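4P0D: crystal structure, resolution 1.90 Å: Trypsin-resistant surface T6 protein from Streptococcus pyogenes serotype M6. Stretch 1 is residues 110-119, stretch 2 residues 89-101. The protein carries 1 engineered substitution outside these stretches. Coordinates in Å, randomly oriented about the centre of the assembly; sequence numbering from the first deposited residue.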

# COMPACT_ATOMS: atom_id res chain seq x y z
N ASN A 110 -3.01 -23.23 -10.46
CA ASN A 110 -2.09 -24.30 -10.79
C ASN A 110 -2.39 -24.79 -12.21
O ASN A 110 -3.52 -24.62 -12.70
CB ASN A 110 -2.23 -25.49 -9.84
CG ASN A 110 -1.88 -25.15 -8.38
OD1 ASN A 110 -1.22 -24.16 -8.06
ND2 ASN A 110 -2.32 -26.02 -7.50
N PRO A 111 -1.40 -25.42 -12.86
CA PRO A 111 -1.59 -26.10 -14.16
C PRO A 111 -2.49 -27.33 -14.06
O PRO A 111 -2.61 -27.90 -12.99
CB PRO A 111 -0.18 -26.55 -14.54
CG PRO A 111 0.75 -25.94 -13.56
CD PRO A 111 -0.03 -25.58 -12.34
N ILE A 112 -3.13 -27.73 -15.15
CA ILE A 112 -3.99 -28.91 -15.15
C ILE A 112 -3.58 -29.85 -16.28
O ILE A 112 -3.30 -29.41 -17.40
CB ILE A 112 -5.48 -28.57 -15.29
CG1 ILE A 112 -5.91 -27.58 -14.20
CG2 ILE A 112 -6.33 -29.84 -15.17
CD1 ILE A 112 -7.32 -27.03 -14.40
N LEU A 113 -3.50 -31.14 -15.96
CA LEU A 113 -3.32 -32.18 -16.96
C LEU A 113 -4.66 -32.85 -17.28
O LEU A 113 -5.32 -33.40 -16.40
CB LEU A 113 -2.35 -33.25 -16.46
CG LEU A 113 -2.19 -34.47 -17.38
CD1 LEU A 113 -1.32 -34.13 -18.57
CD2 LEU A 113 -1.60 -35.61 -16.57
N LEU A 114 -5.03 -32.82 -18.56
CA LEU A 114 -6.24 -33.45 -19.02
C LEU A 114 -5.93 -34.43 -20.15
O LEU A 114 -5.08 -34.16 -21.00
CB LEU A 114 -7.25 -32.42 -19.52
CG LEU A 114 -7.79 -31.47 -18.44
CD1 LEU A 114 -8.45 -30.27 -19.09
CD2 LEU A 114 -8.77 -32.15 -17.50
N ALA A 115 -6.64 -35.54 -20.17
CA ALA A 115 -6.43 -36.54 -21.21
C ALA A 115 -7.74 -37.20 -21.59
O ALA A 115 -8.57 -37.45 -20.72
CB ALA A 115 -5.45 -37.59 -20.72
N ALA A 116 -7.94 -37.44 -22.90
CA ALA A 116 -9.00 -38.35 -23.36
C ALA A 116 -8.36 -39.71 -23.62
O ALA A 116 -7.35 -39.80 -24.34
CB ALA A 116 -9.68 -37.82 -24.59
N SER A 117 -8.93 -40.75 -23.01
CA SER A 117 -8.29 -42.08 -22.95
C SER A 117 -9.26 -43.25 -23.10
O SER A 117 -10.38 -43.20 -22.60
CB SER A 117 -7.58 -42.24 -21.61
OG SER A 117 -7.01 -43.53 -21.51
N TYR A 118 -8.81 -44.31 -23.77
CA TYR A 118 -9.58 -45.54 -23.90
C TYR A 118 -9.42 -46.45 -22.70
O TYR A 118 -10.08 -47.48 -22.63
CB TYR A 118 -9.18 -46.31 -25.17
CG TYR A 118 -9.51 -45.59 -26.44
CD1 TYR A 118 -10.84 -45.42 -26.84
CD2 TYR A 118 -8.52 -45.08 -27.25
CE1 TYR A 118 -11.16 -44.76 -28.01
CE2 TYR A 118 -8.83 -44.41 -28.42
CZ TYR A 118 -10.17 -44.25 -28.79
OH TYR A 118 -10.49 -43.57 -29.94
N ASN A 119 -8.55 -46.10 -21.75
CA ASN A 119 -8.24 -46.97 -20.62
C ASN A 119 -8.72 -46.45 -19.28
O ASN A 119 -8.15 -46.78 -18.24
CB ASN A 119 -6.72 -47.19 -20.55
CG ASN A 119 -6.34 -48.48 -19.84
OD1 ASN A 119 -7.16 -49.39 -19.69
ND2 ASN A 119 -5.09 -48.58 -19.43
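Stretch 2 89-101: NARGASVYIALLT

Stretch 2 pairs with stretch 1 as an antiparallel beta-strand neighbour. Residues 94-101 form a strand that runs beside strand 112-116. The N-to-C directions of the two strands differ by 159°, and their axes approach to 4.6 Å. Stretch 2 also contains the end of an earlier strand, residues 89-91. Gly92 and Ala93 link the two strand segments. Gly92 has phi/psi of 82/164, and a positive phi favours glycine. The two stretches together bury 691 Å² of surface.

At the start of stretch 1, Asn110 lies beyond the direct backbone pairing. A water bridges the gap here. The water oxygen accepts a hydrogen bond from Leu100 N at 2.9 Å and donates one to Asn110 O at 2.8 Å. The ladder is thus extended by one solvent-mediated step.

Pro111 lies opposite Leu99 in the register, with its N turned away from stretch 2. Pro111 CA is 3.7 Å from Ala98 O, and Pro111 CB packs 3.9 Å from Leu99 CD2. The CA-to-CB bond of Leu99 points away from stretch 1, but the end of the side chain comes nearer.

Ile112 opens the ladder opposite Ala98, as a hydrogen-bonded pair. Ala98 N donates to Ile112 O at 2.7 Å, and Ile112 N donates to Ala98 O at 3.0 Å. Ile112 O also receives a CA-H...O contact from Ile97 CA at 3.2 Å. The side chain of Ile112 packs on two neighbours: its CB is 4.1 Å from Ala98 CB, and its CD1 is 3.6 Å from Leu100 CD1.

Leu113 faces Ile97 in a non-hydrogen-bonded pair, with CA atoms 4.7 Å apart. Both side chains lie on the same sheet face as Ala115 and Val95. Leu113 CD1 touches Val95 CG1 at 3.6 Å and Ile97 CD1 at 3.8 Å, so one methyl contacts two residues of the partner strand.

Leu114 pairs with Tyr96, on the face shared with Ile112 and Ala98. Tyr96 N donates to Leu114 O at 2.6 Å, and Leu114 N donates to Tyr96 O at 2.9 Å. Both bonds are nearly straight, with N-H...O angles of 164° and 167°. Leu114 CD1 also reaches Ala98 CB at 4.3 Å.

Ala115 sits against Val95, again without direct hydrogen bonds. Ala115 CA and Val95 CA are 4.2 Å apart, the closest CA pair in the register. Ala115 CB lies 4.3 Å from Val95 CG1. Ala115 CA makes a CA-H...O contact with Ser94 O at 3.2 Å.

Ala116 completes the ladder opposite Ser94. Ala116 N donates to Ser94 O at 2.8 Å, and Ser94 N donates to Ala116 O at 3.1 Å. Ala116 CB also meets Ala90 CB at 4.1 Å, so the earlier strand segment joins the contact. Within stretch 2, Ser94 OG donates to Gly92 O at 2.8 Å.

Past the strand, Tyr118 adds a last contact. Tyr118 CE2 is 3.9 Å from Ala93 CB, which approaches the ring obliquely. Asn119 lies out of reach of stretch 2.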

# COMPACT_ATOMS: atom_id res chain seq x y z
N ASN A 89 -14.03 -30.38 -26.61
CA ASN A 89 -14.33 -31.65 -27.25
C ASN A 89 -13.08 -32.14 -27.95
O ASN A 89 -12.72 -31.64 -29.02
CB ASN A 89 -15.46 -31.52 -28.28
CG ASN A 89 -16.81 -31.25 -27.64
OD1 ASN A 89 -17.23 -31.93 -26.71
ND2 ASN A 89 -17.51 -30.28 -28.17
N ALA A 90 -12.40 -33.10 -27.34
CA ALA A 90 -11.14 -33.61 -27.86
C ALA A 90 -11.44 -34.51 -29.04
O ALA A 90 -12.45 -35.22 -29.03
CB ALA A 90 -10.41 -34.41 -26.79
N ARG A 91 -10.60 -34.45 -30.06
CA ARG A 91 -10.71 -35.35 -31.21
C ARG A 91 -9.67 -36.47 -31.08
O ARG A 91 -8.50 -36.27 -31.37
CB ARG A 91 -10.49 -34.60 -32.52
CG ARG A 91 -10.63 -35.51 -33.73
CD ARG A 91 -10.07 -34.89 -35.00
NE ARG A 91 -11.07 -34.03 -35.61
N GLY A 92 -10.12 -37.64 -30.64
CA GLY A 92 -9.26 -38.80 -30.46
C GLY A 92 -8.52 -38.73 -29.15
O GLY A 92 -8.44 -37.67 -28.53
N ALA A 93 -7.96 -39.86 -28.74
CA ALA A 93 -7.20 -39.93 -27.52
C ALA A 93 -6.05 -38.94 -27.64
O ALA A 93 -5.42 -38.82 -28.69
CB ALA A 93 -6.67 -41.34 -27.27
N SER A 94 -5.84 -38.17 -26.57
CA SER A 94 -4.90 -37.07 -26.56
C SER A 94 -4.71 -36.58 -25.14
O SER A 94 -5.54 -36.83 -24.26
CB SER A 94 -5.38 -35.94 -27.47
OG SER A 94 -6.78 -35.78 -27.36
N VAL A 95 -3.59 -35.88 -24.93
CA VAL A 95 -3.16 -35.43 -23.60
C VAL A 95 -2.85 -33.95 -23.69
O VAL A 95 -2.16 -33.53 -24.62
CB VAL A 95 -1.90 -36.20 -23.15
CG1 VAL A 95 -1.61 -35.96 -21.68
CG2 VAL A 95 -2.07 -37.69 -23.43
N TYR A 96 -3.37 -33.18 -22.75
CA TYR A 96 -3.23 -31.72 -22.74
C TYR A 96 -2.76 -31.17 -21.39
O TYR A 96 -3.03 -31.72 -20.34
CB TYR A 96 -4.58 -31.04 -23.05
CG TYR A 96 -5.16 -31.33 -24.42
CD1 TYR A 96 -5.88 -32.48 -24.66
CD2 TYR A 96 -4.97 -30.43 -25.47
CE1 TYR A 96 -6.41 -32.75 -25.91
CE2 TYR A 96 -5.50 -30.68 -26.73
CZ TYR A 96 -6.21 -31.84 -26.93
OH TYR A 96 -6.73 -32.10 -28.16
N ILE A 97 -2.08 -30.04 -21.44
CA ILE A 97 -1.89 -29.20 -20.26
C ILE A 97 -2.80 -28.00 -20.44
O ILE A 97 -2.75 -27.35 -21.47
CB ILE A 97 -0.44 -28.69 -20.16
CG1 ILE A 97 0.52 -29.87 -19.93
CG2 ILE A 97 -0.29 -27.65 -19.05
CD1 ILE A 97 0.24 -30.68 -18.68
N ALA A 98 -3.63 -27.72 -19.43
CA ALA A 98 -4.44 -26.51 -19.45
C ALA A 98 -3.81 -25.47 -18.53
O ALA A 98 -3.44 -25.80 -17.39
CB ALA A 98 -5.86 -26.83 -19.03
N LEU A 99 -3.65 -24.25 -19.03
CA LEU A 99 -3.28 -23.10 -18.22
C LEU A 99 -4.42 -22.07 -18.17
O LEU A 99 -4.99 -21.67 -19.21
CB LEU A 99 -2.00 -22.43 -18.74
CG LEU A 99 -0.74 -23.31 -18.78
CD1 LEU A 99 0.42 -22.53 -19.39
CD2 LEU A 99 -0.37 -23.85 -17.40
N LEU A 100 -4.72 -21.64 -16.94
CA LEU A 100 -5.72 -20.60 -16.69
C LEU A 100 -4.98 -19.32 -16.26
O LEU A 100 -4.28 -19.33 -15.22
CB LEU A 100 -6.71 -21.05 -15.61
CG LEU A 100 -7.57 -22.29 -15.94
CD1 LEU A 100 -6.90 -23.58 -15.47
CD2 LEU A 100 -8.93 -22.19 -15.28
N THR A 101 -5.10 -18.27 -17.07
CA THR A 101 -4.30 -17.04 -16.90
C THR A 101 -5.20 -15.83 -16.93
O THR A 101 -6.36 -15.92 -17.33
CB THR A 101 -3.29 -16.85 -18.05
OG1 THR A 101 -3.97 -16.91 -19.30
CG2 THR A 101 -2.23 -17.90 -18.02
O HOH W 1 -3.16 -22.81 -14.82